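Local coordinates for uncharacterized protein (Bacteroides eggerthii DSM 20697, PDB 4ECO) that is of unknown function but folds as a leucine-rich repeat solenoid and may bind other proteins, at residues A[106-111]-A[207-212]; A[315-320]-A[338-343]; A[545-550]-A[574-579]; A[561-566]-A[583-588]. One frame throughout, in Å; residues are numbered along the deposited sequence. Where two conformers were deposited one is given.

The four contacts join neighbouring coils of one leucine-rich repeat solenoid at successive places along its length. Contact 1 pairs two strands toward the N-terminal end; the side chain of Ala111 is about 10 Å from the bound sodium ion, whose site includes Glu117 and Ser192. Contact 2, with its centre about 30 Å away from that of contact 1, joins the turns that follow two later strands. Contacts 3 and 4 lie far on, their centres about 64 and 66 Å from that of contact 1. Those two belong together: segments 545-550 and 561-566 come before strand 570-572, whereas the loop segments 574-579 and 583-588 come after it, and the two contact centres are about 22 Å apart.

Contact 1 (A[106-111]-A[207-212]); sequences ELEVLA and KLRQFY
The Phe211 ring has Leu110 O at its edge, in the ring plane, while Leu110 CD2 approaches obliquely, 3.6 Å from Phe211 CE1. Both side chains leave the backbone alike, with CG anti to the backbone N (chi1 179° in Leu110, -174° in Phe211), and they run side by side on one face of the sheet. The Arg209 guanidinium meets Glu108 at its edge: NE donates to OE1 of Glu108 over 2.8 Å in a salt bridge. Carboxylate and guanidinium planes stand 73° apart, and OE1 is met from above the carboxylate plane; Asn132 N is its second donor. Strands 109-111 and 210-212 run parallel, neighbours in the strand-lined face of a leucine-rich repeat solenoid although 95 residues separate the two segments. Leu107, Leu208 and Leu110 pack on the same side as Phe211, with Leu208 CD1 3.7 Å from Leu110 CB, as the consensus leucines of such repeats fill the interior. Val109 and Ala111 share the other face with Gln210 and Tyr212, and there the Tyr212 ring makes an edge-to-face pair with Phe124. The backbone ladder starts at Glu108 O, which accepts from both Arg209 N and Gln210 N; it continues through Leu110 N to Gln210 O and Tyr212 N to Leu110 O (2.9 Å). Before the strands, the extended Lys207 chain lies beside Glu106, and its NZ reaches the syn lone pair of Glu106 OE1 at 3.0 Å.

Contact 2 (A[315-320]-A[338-343]); sequences NNLKTF and LYNQLE
Glu343 N donates to Lys318 O over 2.9 Å in a nearly straight bond, 170° at the hydrogen, though it comes in tilted from the carbonyl plane. It is one rung between two successive turns of the leucine-rich repeat solenoid, and an asparagine ladder runs beside it. Asn340 is the ladder residue: its OD1 takes Leu317 N on a lone pair in the carbonyl plane, at 3.1 Å, while its ND2 is held by Cys337 O and Ile312 O. With both ends of the amide engaged, its rotation is fixed and backbone polar groups beside the buried Asn340 find partners. The pattern repeats on either side in sequence: Asn315 ND2 reaches Ile312 O and Val280 O, and Leu342 N is taken by Asn363 OD1. Leu317 O accepts from Gln341 N, also at 2.9 Å, with the donor tilted 23° from the carbonyl plane; Asn315 N to Tyr339 O is a weak bond. At the outer margin the aliphatic part of Lys318 runs alongside Glu343, but its NZ goes to Glu289 in a salt bridge and stays 6.0 Å from Glu343 OE2. Inward, Leu342 carries the apolar contact. Its CG lies anti to the carbonyl carbon (chi1 -63°). Both methyls reach Phe320 CE1, each at 3.7 Å, CD1 approaching the ring obliquely, and Leu342 CD2 also touches Leu317 CB at 3.8 Å.

Contact 3 (A[545-550]-A[574-579]); sequences NQRDAQ and GSNDIR
Asn545 N opens the contact by donating to Gly574 O, 3.2 Å away and in the carbonyl plane, and Asn545 CA sends a CA-H...O contact to Ser575 O. At Gln546 the backbone N gives a 2.9 Å bond to Asn576 OD1, arriving 30° out of the amide plane, and a water donates to both Gln546 O and that same Asn576 OD1, so the oxygen is gripped from the backbone and by solvent. The other end of the amide is held as well, since Asn576 ND2 reaches Ile573 O and Ile543 O. This is the asparagine ladder of a leucine-rich repeat, with Gln546 taking, one coil earlier, the position that Asn576 holds in its own coil: Gln546 NE2 bonds Leu520 O and Arg544 O, and its OE1 receives Phe525 N. Gln546 and Asn576 lie side by side, pointing the same way, their amide planes 48° apart. Next comes Arg547, whose chain bends at CG (chi2 -70°), with CD carried round on that torsion. Its guanidinium grips Ser575 O end-on with two nitrogens, NH1 and NH2, each 3.0 Å from that oxygen; the oxygen lies in the guanidinium plane, and both donors come from one face of the carbonyl. NH1 also donates to Gln546 O at 2.7 Å, from above that carbonyl plane. NH2 has a further, weak bond to Ser575 OG, a hydroxyl that is also hydrogen-bonded to Asp596 OD2.

Contact 4 (A[561-566]-A[583-588]); sequences GITLCP and EKITPN
Thr563 and Glu583 reach toward each other tip to tip: the hydroxyl OG1 donates to OE1 over 2.6 Å, from above the carboxylate plane. Here two consecutive coils of the leucine-rich repeat solenoid meet in the connecting segments between strands, one of them with a short 3-10 turn at 562-564. The carboxylate lies at the start of that turn. Gly561 N gives OE2 a weak bond at 3.0 Å, Thr563 N gives OE1 another, longer one, and Trp558 NE1 also bonds OE2, so several N-H groups probably help to balance the negative charge. From a CG set between backbone N and carbonyl carbon (chi1 58°), the extended chain of Glu583 carries its carboxylate across to Thr563 and Gly561. Alongside, Thr586 CG2 packs 3.7 Å from Thr563 CB. Toward the other end the contact is looser and more exposed: Asn588 ND2 comes within 3.2 Å of Pro566 O, and a water bridges the segments, donating to Cys565 O and accepting from Asn588 ND2, each at 2.7 Å.

Contact 1 (A[106-111]-A[207-212])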
loop_
_atom_site.group_PDB
_atom_site.type_symbol
_atom_site.label_atom_id
_atom_site.label_comp_id
_atom_site.label_asym_id
_atom_site.label_seq_id
_atom_site.Cartn_x
_atom_site.Cartn_y
_atom_site.Cartn_z
ATOM N N GLU A 106 -14.158 -6.434 -31.960
ATOM C CA GLU A 106 -15.083 -5.713 -31.083
ATOM C C GLU A 106 -14.623 -5.787 -29.648
ATOM O O GLU A 106 -15.283 -5.220 -28.761
ATOM C CB GLU A 106 -16.532 -6.239 -31.211
ATOM C CG GLU A 106 -17.135 -6.029 -32.591
ATOM C CD GLU A 106 -16.899 -4.666 -33.221
ATOM O OE1 GLU A 106 -17.178 -3.649 -32.546
ATOM O OE2 GLU A 106 -16.435 -4.613 -34.387
ATOM N N LEU A 107 -13.485 -6.485 -29.420
ATOM C CA LEU A 107 -12.848 -6.717 -28.118
ATOM C C LEU A 107 -12.421 -5.401 -27.469
ATOM O O LEU A 107 -11.709 -4.595 -28.095
ATOM C CB LEU A 107 -11.636 -7.626 -28.332
ATOM C CG LEU A 107 -11.211 -8.615 -27.269
ATOM C CD1 LEU A 107 -12.354 -9.436 -26.754
ATOM C CD2 LEU A 107 -10.205 -9.566 -27.844
ATOM N N GLU A 108 -12.939 -5.156 -26.244
ATOM C CA GLU A 108 -12.639 -3.997 -25.396
ATOM C C GLU A 108 -11.725 -4.420 -24.263
ATOM O O GLU A 108 -10.805 -3.699 -23.930
ATOM C CB GLU A 108 -13.914 -3.355 -24.831
ATOM C CG GLU A 108 -14.732 -2.499 -25.784
ATOM C CD GLU A 108 -15.990 -1.913 -25.151
ATOM O OE1 GLU A 108 -15.895 -1.376 -24.021
ATOM O OE2 GLU A 108 -17.074 -1.995 -25.782
ATOM N N VAL A 109 -11.959 -5.601 -23.674
ATOM C CA VAL A 109 -11.119 -6.107 -22.585
ATOM C C VAL A 109 -10.513 -7.457 -22.984
ATOM O O VAL A 109 -11.161 -8.259 -23.645
ATOM C CB VAL A 109 -11.866 -6.179 -21.216
ATOM C CG1 VAL A 109 -12.434 -4.804 -20.824
ATOM C CG2 VAL A 109 -12.975 -7.228 -21.212
ATOM N N LEU A 110 -9.255 -7.687 -22.594
ATOM C CA LEU A 110 -8.502 -8.916 -22.854
ATOM C C LEU A 110 -7.535 -9.232 -21.718
ATOM O O LEU A 110 -6.679 -8.403 -21.392
ATOM C CB LEU A 110 -7.729 -8.780 -24.172
ATOM C CG LEU A 110 -6.858 -9.953 -24.621
ATOM C CD1 LEU A 110 -7.702 -11.215 -24.955
ATOM C CD2 LEU A 110 -6.042 -9.546 -25.829
ATOM N N ALA A 111 -7.662 -10.441 -21.125
ATOM C CA ALA A 111 -6.756 -10.930 -20.060
ATOM C C ALA A 111 -6.210 -12.327 -20.409
ATOM O O ALA A 111 -6.981 -13.261 -20.710
ATOM C CB ALA A 111 -7.453 -10.965 -18.709
ATOM N N LYS A 207 -10.248 -1.452 -30.760
ATOM C CA LYS A 207 -11.241 -1.038 -29.762
ATOM C C LYS A 207 -10.815 -1.461 -28.339
ATOM O O LYS A 207 -11.502 -1.105 -27.372
ATOM C CB LYS A 207 -12.640 -1.600 -30.102
ATOM C CG LYS A 207 -13.174 -1.111 -31.434
ATOM C CD LYS A 207 -14.661 -1.300 -31.582
ATOM C CE LYS A 207 -15.075 -0.855 -32.963
ATOM N NZ LYS A 207 -16.548 -0.720 -33.086
ATOM N N LEU A 208 -9.664 -2.175 -28.216
ATOM C CA LEU A 208 -9.105 -2.686 -26.960
ATOM C C LEU A 208 -8.859 -1.547 -25.976
ATOM O O LEU A 208 -8.241 -0.556 -26.335
ATOM C CB LEU A 208 -7.797 -3.470 -27.220
ATOM C CG LEU A 208 -7.373 -4.517 -26.180
ATOM C CD1 LEU A 208 -8.441 -5.613 -26.014
ATOM C CD2 LEU A 208 -6.037 -5.149 -26.549
ATOM N N ARG A 209 -9.417 -1.666 -24.770
ATOM C CA ARG A 209 -9.304 -0.696 -23.679
ATOM C C ARG A 209 -8.369 -1.199 -22.580
ATOM O O ARG A 209 -7.552 -0.432 -22.065
ATOM C CB ARG A 209 -10.680 -0.424 -23.088
ATOM C CG ARG A 209 -11.687 0.043 -24.095
ATOM C CD ARG A 209 -12.963 0.341 -23.370
ATOM N NE ARG A 209 -14.042 0.711 -24.278
ATOM C CZ ARG A 209 -14.256 1.942 -24.718
ATOM N NH1 ARG A 209 -13.457 2.933 -24.349
ATOM N NH2 ARG A 209 -15.265 2.191 -25.540
ATOM N N GLN A 210 -8.468 -2.506 -22.241
ATOM C CA GLN A 210 -7.638 -3.128 -21.197
ATOM C C GLN A 210 -6.937 -4.396 -21.727
ATOM O O GLN A 210 -7.591 -5.289 -22.291
ATOM C CB GLN A 210 -8.475 -3.465 -19.952
ATOM C CG GLN A 210 -9.381 -2.321 -19.488
ATOM C CD GLN A 210 -9.191 -1.951 -18.052
ATOM O OE1 GLN A 210 -8.473 -2.615 -17.292
ATOM N NE2 GLN A 210 -9.835 -0.865 -17.652
ATOM N N PHE A 211 -5.596 -4.457 -21.565
ATOM C CA PHE A 211 -4.814 -5.614 -21.974
ATOM C C PHE A 211 -3.953 -6.061 -20.798
ATOM O O PHE A 211 -3.006 -5.380 -20.429
ATOM C CB PHE A 211 -3.985 -5.307 -23.230
ATOM C CG PHE A 211 -3.232 -6.460 -23.855
ATOM C CD1 PHE A 211 -3.608 -7.778 -23.612
ATOM C CD2 PHE A 211 -2.175 -6.229 -24.726
ATOM C CE1 PHE A 211 -2.899 -8.842 -24.182
ATOM C CE2 PHE A 211 -1.477 -7.295 -25.307
ATOM C CZ PHE A 211 -1.858 -8.596 -25.045
ATOM N N TYR A 212 -4.307 -7.202 -20.196
ATOM C CA TYR A 212 -3.623 -7.778 -19.033
ATOM C C TYR A 212 -2.976 -9.106 -19.346
ATOM O O TYR A 212 -3.533 -9.933 -20.083
ATOM C CB TYR A 212 -4.623 -7.991 -17.878
ATOM C CG TYR A 212 -4.853 -6.802 -16.965
ATOM C CD1 TYR A 212 -5.303 -5.585 -17.469
ATOM C CD2 TYR A 212 -4.752 -6.932 -15.582
ATOM C CE1 TYR A 212 -5.543 -4.497 -16.626
ATOM C CE2 TYR A 212 -4.998 -5.856 -14.729
ATOM C CZ TYR A 212 -5.392 -4.639 -15.255
ATOM O OH TYR A 212 -5.646 -3.578 -14.419
#

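Contact 2 (A[315-320]-A[338-343])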
loop_
_atom_site.group_PDB
_atom_site.type_symbol
_atom_site.label_atom_id
_atom_site.label_comp_id
_atom_site.label_asym_id
_atom_site.label_seq_id
_atom_site.Cartn_x
_atom_site.Cartn_y
_atom_site.Cartn_z
ATOM N N ASN A 315 10.622 -5.450 -7.928
ATOM C CA ASN A 315 11.519 -5.410 -9.057
ATOM C C ASN A 315 12.947 -5.173 -8.561
ATOM O O ASN A 315 13.181 -5.235 -7.348
ATOM C CB ASN A 315 11.053 -4.345 -10.063
ATOM C CG ASN A 315 9.989 -4.848 -11.006
ATOM O OD1 ASN A 315 10.141 -5.889 -11.667
ATOM N ND2 ASN A 315 8.927 -4.076 -11.166
ATOM N N ASN A 316 13.907 -4.950 -9.487
ATOM C CA ASN A 316 15.303 -4.805 -9.119
ATOM C C ASN A 316 15.867 -3.386 -9.321
ATOM O O ASN A 316 17.102 -3.234 -9.285
ATOM C CB ASN A 316 16.127 -5.785 -9.940
ATOM C CG ASN A 316 15.742 -7.229 -9.775
ATOM O OD1 ASN A 316 15.651 -7.788 -8.660
ATOM N ND2 ASN A 316 15.532 -7.873 -10.900
ATOM N N LEU A 317 15.004 -2.352 -9.495
ATOM C CA LEU A 317 15.438 -0.965 -9.719
ATOM C C LEU A 317 16.435 -0.474 -8.679
ATOM O O LEU A 317 16.151 -0.587 -7.489
ATOM C CB LEU A 317 14.251 0.004 -9.706
ATOM C CG LEU A 317 13.237 -0.071 -10.818
ATOM C CD1 LEU A 317 11.978 0.724 -10.435
ATOM C CD2 LEU A 317 13.836 0.416 -12.130
ATOM N N LYS A 318 17.589 0.070 -9.112
ATOM C CA LYS A 318 18.572 0.642 -8.180
ATOM C C LYS A 318 18.388 2.157 -8.120
ATOM O O LYS A 318 18.784 2.778 -7.145
ATOM C CB LYS A 318 20.019 0.263 -8.546
ATOM C CG LYS A 318 20.421 -1.113 -8.030
ATOM C CD LYS A 318 21.736 -1.528 -8.638
ATOM C CE LYS A 318 21.983 -3.009 -8.515
ATOM N NZ LYS A 318 22.981 -3.477 -9.525
ATOM N N THR A 319 17.738 2.735 -9.137
ATOM C CA THR A 319 17.425 4.169 -9.228
ATOM C C THR A 319 16.328 4.357 -10.288
ATOM O O THR A 319 15.966 3.409 -10.981
ATOM C CB THR A 319 18.699 5.029 -9.536
ATOM O OG1 THR A 319 18.456 6.422 -9.266
ATOM C CG2 THR A 319 19.212 4.848 -10.957
ATOM N N PHE A 320 15.819 5.591 -10.396
ATOM C CA PHE A 320 14.817 6.029 -11.365
ATOM C C PHE A 320 15.487 6.553 -12.601
ATOM O O PHE A 320 16.646 6.974 -12.502
ATOM C CB PHE A 320 13.957 7.177 -10.759
ATOM C CG PHE A 320 12.996 6.874 -9.636
ATOM C CD1 PHE A 320 12.773 5.566 -9.217
ATOM C CD2 PHE A 320 12.286 7.894 -9.022
ATOM C CE1 PHE A 320 11.868 5.289 -8.201
ATOM C CE2 PHE A 320 11.382 7.613 -7.999
ATOM C CZ PHE A 320 11.178 6.312 -7.597
ATOM N N LEU A 338 7.470 -0.577 -4.096
ATOM C CA LEU A 338 7.659 -1.514 -2.995
ATOM C C LEU A 338 8.612 -2.633 -3.370
ATOM O O LEU A 338 8.529 -3.159 -4.477
ATOM C CB LEU A 338 6.321 -2.129 -2.591
ATOM C CG LEU A 338 5.384 -1.282 -1.753
ATOM C CD1 LEU A 338 3.963 -1.782 -1.901
ATOM C CD2 LEU A 338 5.756 -1.353 -0.298
ATOM N N TYR A 339 9.533 -2.974 -2.476
ATOM C CA TYR A 339 10.477 -4.073 -2.613
ATOM C C TYR A 339 11.249 -4.014 -3.924
ATOM O O TYR A 339 11.110 -4.874 -4.803
ATOM C CB TYR A 339 9.769 -5.437 -2.475
ATOM C CG TYR A 339 8.929 -5.563 -1.230
ATOM C CD1 TYR A 339 9.498 -5.925 -0.016
ATOM C CD2 TYR A 339 7.562 -5.325 -1.263
ATOM C CE1 TYR A 339 8.720 -6.060 1.137
ATOM C CE2 TYR A 339 6.775 -5.455 -0.118
ATOM C CZ TYR A 339 7.358 -5.831 1.080
ATOM O OH TYR A 339 6.578 -5.971 2.204
ATOM N N ASN A 340 12.073 -2.985 -4.039
ATOM C CA ASN A 340 13.008 -2.799 -5.139
ATOM C C ASN A 340 14.394 -2.738 -4.494
ATOM O O ASN A 340 14.537 -3.176 -3.352
ATOM C CB ASN A 340 12.654 -1.558 -5.988
ATOM C CG ASN A 340 11.735 -1.830 -7.158
ATOM O OD1 ASN A 340 12.190 -2.133 -8.267
ATOM N ND2 ASN A 340 10.429 -1.651 -6.962
ATOM N N GLN A 341 15.394 -2.186 -5.178
ATOM C CA GLN A 341 16.736 -2.059 -4.626
ATOM C C GLN A 341 17.187 -0.613 -4.702
ATOM O O GLN A 341 18.386 -0.351 -4.879
ATOM C CB GLN A 341 17.693 -2.949 -5.416
ATOM C CG GLN A 341 17.623 -4.434 -5.145
ATOM C CD GLN A 341 18.771 -5.061 -5.902
ATOM O OE1 GLN A 341 18.652 -5.372 -7.093
ATOM N NE2 GLN A 341 19.953 -5.137 -5.269
ATOM N N LEU A 342 16.208 0.325 -4.662
ATOM C CA LEU A 342 16.445 1.764 -4.806
ATOM C C LEU A 342 17.436 2.229 -3.755
ATOM O O LEU A 342 17.225 2.008 -2.567
ATOM C CB LEU A 342 15.134 2.576 -4.722
ATOM C CG LEU A 342 14.056 2.337 -5.797
ATOM C CD1 LEU A 342 12.796 3.044 -5.426
ATOM C CD2 LEU A 342 14.489 2.837 -7.148
ATOM N N GLU A 343 18.561 2.786 -4.208
ATOM C CA GLU A 343 19.654 3.244 -3.349
ATOM C C GLU A 343 19.985 4.724 -3.602
ATOM O O GLU A 343 19.761 5.228 -4.718
ATOM C CB GLU A 343 20.913 2.376 -3.565
ATOM C CG GLU A 343 21.471 2.439 -4.981
ATOM C CD GLU A 343 22.552 1.451 -5.366
ATOM O OE1 GLU A 343 22.777 0.472 -4.618
ATOM O OE2 GLU A 343 23.142 1.637 -6.455
#

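Contact 3 (A[545-550]-A[574-579])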
loop_
_atom_site.group_PDB
_atom_site.type_symbol
_atom_site.label_atom_id
_atom_site.label_comp_id
_atom_site.label_asym_id
_atom_site.label_seq_id
_atom_site.Cartn_x
_atom_site.Cartn_y
_atom_site.Cartn_z
ATOM N N ASN A 545 7.162 -1.974 31.968
ATOM C CA ASN A 545 8.574 -2.390 31.876
ATOM C C ASN A 545 9.599 -1.228 31.877
ATOM O O ASN A 545 10.421 -1.115 30.964
ATOM C CB ASN A 545 8.804 -3.245 30.616
ATOM C CG ASN A 545 8.036 -4.538 30.583
ATOM O OD1 ASN A 545 6.835 -4.566 30.331
ATOM N ND2 ASN A 545 8.713 -5.639 30.822
ATOM N N GLN A 546 9.617 -0.411 32.935
ATOM C CA GLN A 546 10.619 0.662 33.041
ATOM C C GLN A 546 11.953 0.066 33.522
ATOM O O GLN A 546 12.005 -0.577 34.571
ATOM C CB GLN A 546 10.163 1.805 33.967
ATOM C CG GLN A 546 8.881 2.494 33.533
ATOM C CD GLN A 546 8.965 3.085 32.162
ATOM O OE1 GLN A 546 9.649 4.073 31.935
ATOM N NE2 GLN A 546 8.235 2.513 31.234
ATOM N N ARG A 547 13.011 0.238 32.729
ATOM C CA ARG A 547 14.342 -0.320 33.013
ATOM C C ARG A 547 15.479 0.667 32.727
ATOM O O ARG A 547 15.345 1.502 31.827
ATOM C CB ARG A 547 14.606 -1.588 32.169
ATOM C CG ARG A 547 13.651 -2.762 32.350
ATOM C CD ARG A 547 13.750 -3.503 33.674
ATOM N NE ARG A 547 12.730 -4.546 33.710
ATOM C CZ ARG A 547 11.464 -4.335 34.043
ATOM N NH1 ARG A 547 11.069 -3.134 34.446
ATOM N NH2 ARG A 547 10.588 -5.330 34.010
ATOM N N ASP A 548 16.621 0.533 33.440
ATOM C CA ASP A 548 17.783 1.372 33.157
ATOM C C ASP A 548 18.747 0.573 32.253
ATOM O O ASP A 548 18.406 -0.538 31.818
ATOM C CB ASP A 548 18.460 1.888 34.442
ATOM C CG ASP A 548 19.083 0.868 35.382
ATOM O OD1 ASP A 548 19.207 -0.313 34.987
ATOM O OD2 ASP A 548 19.479 1.265 36.510
ATOM N N ALA A 549 19.931 1.132 31.959
ATOM C CA ALA A 549 20.916 0.457 31.108
ATOM C C ALA A 549 21.375 -0.892 31.702
ATOM O O ALA A 549 21.619 -1.843 30.956
ATOM C CB ALA A 549 22.118 1.360 30.905
ATOM N N GLN A 550 21.446 -0.975 33.045
ATOM C CA GLN A 550 21.893 -2.149 33.806
ATOM C C GLN A 550 20.763 -3.183 34.011
ATOM O O GLN A 550 21.011 -4.226 34.626
ATOM C CB GLN A 550 22.465 -1.713 35.177
ATOM C CG GLN A 550 23.831 -1.001 35.113
ATOM C CD GLN A 550 23.825 0.344 34.399
ATOM O OE1 GLN A 550 23.097 1.282 34.760
ATOM N NE2 GLN A 550 24.641 0.456 33.357
ATOM N N GLY A 574 2.257 -2.540 34.637
ATOM C CA GLY A 574 2.847 -3.844 34.876
ATOM C C GLY A 574 4.334 -3.938 34.598
ATOM O O GLY A 574 4.895 -3.113 33.869
ATOM N N SER A 575 4.979 -4.975 35.184
ATOM C CA SER A 575 6.395 -5.332 35.057
ATOM C C SER A 575 7.283 -4.147 35.473
ATOM O O SER A 575 8.153 -3.702 34.731
ATOM C CB SER A 575 6.712 -5.821 33.645
ATOM O OG SER A 575 7.946 -6.516 33.608
ATOM N N ASN A 576 7.032 -3.637 36.672
ATOM C CA ASN A 576 7.800 -2.558 37.291
ATOM C C ASN A 576 8.138 -3.010 38.712
ATOM O O ASN A 576 8.166 -4.221 38.972
ATOM C CB ASN A 576 7.023 -1.211 37.259
ATOM C CG ASN A 576 6.980 -0.532 35.912
ATOM O OD1 ASN A 576 7.994 -0.144 35.347
ATOM N ND2 ASN A 576 5.796 -0.294 35.400
ATOM N N ASP A 577 8.338 -2.062 39.634
ATOM C CA ASP A 577 8.591 -2.372 41.024
ATOM C C ASP A 577 7.741 -1.455 41.912
ATOM O O ASP A 577 8.221 -0.925 42.921
ATOM C CB ASP A 577 10.087 -2.254 41.338
ATOM C CG ASP A 577 10.530 -2.907 42.633
ATOM O OD1 ASP A 577 9.701 -3.629 43.258
ATOM O OD2 ASP A 577 11.707 -2.720 43.009
ATOM N N ILE A 578 6.451 -1.311 41.553
ATOM C CA ILE A 578 5.510 -0.472 42.281
ATOM C C ILE A 578 5.348 -1.050 43.691
ATOM O O ILE A 578 5.303 -2.268 43.865
ATOM C CB ILE A 578 4.147 -0.298 41.536
ATOM C CG1 ILE A 578 4.344 0.219 40.089
ATOM C CG2 ILE A 578 3.148 0.590 42.320
ATOM C CD1 ILE A 578 5.184 1.531 39.878
ATOM N N ARG A 579 5.343 -0.153 44.685
ATOM C CA ARG A 579 5.256 -0.481 46.097
ATOM C C ARG A 579 3.858 -0.161 46.639
ATOM O O ARG A 579 2.892 -0.768 46.192
ATOM C CB ARG A 579 6.350 0.261 46.886
ATOM C CG ARG A 579 7.765 0.113 46.343
ATOM C CD ARG A 579 8.260 -1.311 46.355
ATOM N NE ARG A 579 9.609 -1.411 45.805
ATOM C CZ ARG A 579 10.554 -2.218 46.277
ATOM N NH1 ARG A 579 10.305 -3.009 47.317
ATOM N NH2 ARG A 579 11.754 -2.239 45.719
HETATM O O HOH W 1 10.256 -0.590 36.637
#

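Contact 4 (A[561-566]-A[583-588])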
loop_
_atom_site.group_PDB
_atom_site.type_symbol
_atom_site.label_atom_id
_atom_site.label_comp_id
_atom_site.label_asym_id
_atom_site.label_seq_id
_atom_site.Cartn_x
_atom_site.Cartn_y
_atom_site.Cartn_z
ATOM N N GLY A 561 -3.072 9.957 42.891
ATOM C CA GLY A 561 -3.994 10.918 42.318
ATOM C C GLY A 561 -4.542 10.516 40.963
ATOM O O GLY A 561 -5.513 11.120 40.502
ATOM N N ILE A 562 -3.963 9.478 40.324
ATOM C CA ILE A 562 -4.394 9.009 38.999
ATOM C C ILE A 562 -5.899 8.601 39.005
ATOM O O ILE A 562 -6.555 8.737 37.969
ATOM C CB ILE A 562 -3.495 7.875 38.443
ATOM C CG1 ILE A 562 -3.657 7.743 36.912
ATOM C CG2 ILE A 562 -3.666 6.537 39.192
ATOM C CD1 ILE A 562 -2.426 7.134 36.139
ATOM N N THR A 563 -6.464 8.182 40.160
ATOM C CA THR A 563 -7.892 7.811 40.208
ATOM C C THR A 563 -8.776 9.055 40.019
ATOM O O THR A 563 -9.973 8.915 39.762
ATOM C CB THR A 563 -8.253 7.075 41.495
ATOM O OG1 THR A 563 -8.092 7.942 42.617
ATOM C CG2 THR A 563 -7.474 5.773 41.665
ATOM N N LEU A 564 -8.167 10.257 40.086
ATOM C CA LEU A 564 -8.867 11.516 39.886
ATOM C C LEU A 564 -8.836 11.961 38.396
ATOM O O LEU A 564 -9.349 13.031 38.086
ATOM C CB LEU A 564 -8.297 12.610 40.798
ATOM C CG LEU A 564 -8.404 12.364 42.320
ATOM C CD1 LEU A 564 -8.000 13.579 43.076
ATOM C CD2 LEU A 564 -9.810 12.021 42.756
ATOM N N CYS A 565 -8.273 11.141 37.473
ATOM C CA CYS A 565 -8.298 11.449 36.034
ATOM C C CYS A 565 -9.721 11.150 35.549
ATOM O O CYS A 565 -10.179 9.994 35.614
ATOM C CB CYS A 565 -7.232 10.676 35.262
ATOM S SG CYS A 565 -5.528 11.116 35.713
ATOM N N PRO A 566 -10.486 12.213 35.223
ATOM C CA PRO A 566 -11.923 12.025 34.948
ATOM C C PRO A 566 -12.227 11.075 33.796
ATOM O O PRO A 566 -13.188 10.312 33.895
ATOM C CB PRO A 566 -12.420 13.444 34.628
ATOM C CG PRO A 566 -11.187 14.242 34.327
ATOM C CD PRO A 566 -10.106 13.642 35.156
ATOM N N GLU A 583 -4.329 5.356 47.419
ATOM C CA GLU A 583 -5.714 5.519 46.944
ATOM C C GLU A 583 -6.340 4.177 46.557
ATOM O O GLU A 583 -5.668 3.326 45.969
ATOM C CB GLU A 583 -5.778 6.480 45.727
ATOM C CG GLU A 583 -4.937 6.070 44.510
ATOM C CD GLU A 583 -4.719 7.136 43.454
ATOM O OE1 GLU A 583 -5.564 8.051 43.337
ATOM O OE2 GLU A 583 -3.706 7.047 42.726
ATOM N N LYS A 584 -7.620 3.999 46.883
ATOM C CA LYS A 584 -8.389 2.831 46.462
ATOM C C LYS A 584 -8.656 2.960 44.972
ATOM O O LYS A 584 -8.984 4.057 44.512
ATOM C CB LYS A 584 -9.701 2.712 47.246
ATOM C CG LYS A 584 -9.541 2.151 48.641
ATOM C CD LYS A 584 -10.898 2.032 49.298
ATOM C CE LYS A 584 -10.839 1.716 50.769
ATOM N NZ LYS A 584 -12.162 1.905 51.412
ATOM N N ILE A 585 -8.461 1.878 44.204
ATOM C CA ILE A 585 -8.692 1.923 42.760
ATOM C C ILE A 585 -10.182 2.112 42.533
ATOM O O ILE A 585 -11.000 1.522 43.237
ATOM C CB ILE A 585 -8.120 0.681 42.010
ATOM C CG1 ILE A 585 -6.620 0.496 42.326
ATOM C CG2 ILE A 585 -8.386 0.731 40.475
ATOM C CD1 ILE A 585 -5.670 1.673 41.962
ATOM N N THR A 586 -10.509 3.002 41.593
ATOM C CA THR A 586 -11.869 3.381 41.230
ATOM C C THR A 586 -12.373 2.521 40.051
ATOM O O THR A 586 -11.581 2.173 39.173
ATOM C CB THR A 586 -11.889 4.869 40.899
ATOM O OG1 THR A 586 -10.950 5.157 39.849
ATOM C CG2 THR A 586 -11.600 5.722 42.107
ATOM N N PRO A 587 -13.683 2.197 39.996
ATOM C CA PRO A 587 -14.193 1.344 38.898
ATOM C C PRO A 587 -14.071 1.937 37.484
ATOM O O PRO A 587 -14.114 1.156 36.518
ATOM C CB PRO A 587 -15.673 1.145 39.228
ATOM C CG PRO A 587 -15.994 2.078 40.308
ATOM C CD PRO A 587 -14.732 2.483 40.989
ATOM N N ASN A 588 -13.888 3.277 37.346
ATOM C CA ASN A 588 -13.753 3.903 36.033
ATOM C C ASN A 588 -12.464 3.442 35.358
ATOM O O ASN A 588 -12.443 3.374 34.125
ATOM C CB ASN A 588 -13.818 5.430 36.096
ATOM C CG ASN A 588 -13.985 6.098 34.729
ATOM O OD1 ASN A 588 -14.850 5.734 33.907
ATOM N ND2 ASN A 588 -13.162 7.110 34.449
HETATM O O HOH W 2 -11.033 7.443 36.017
#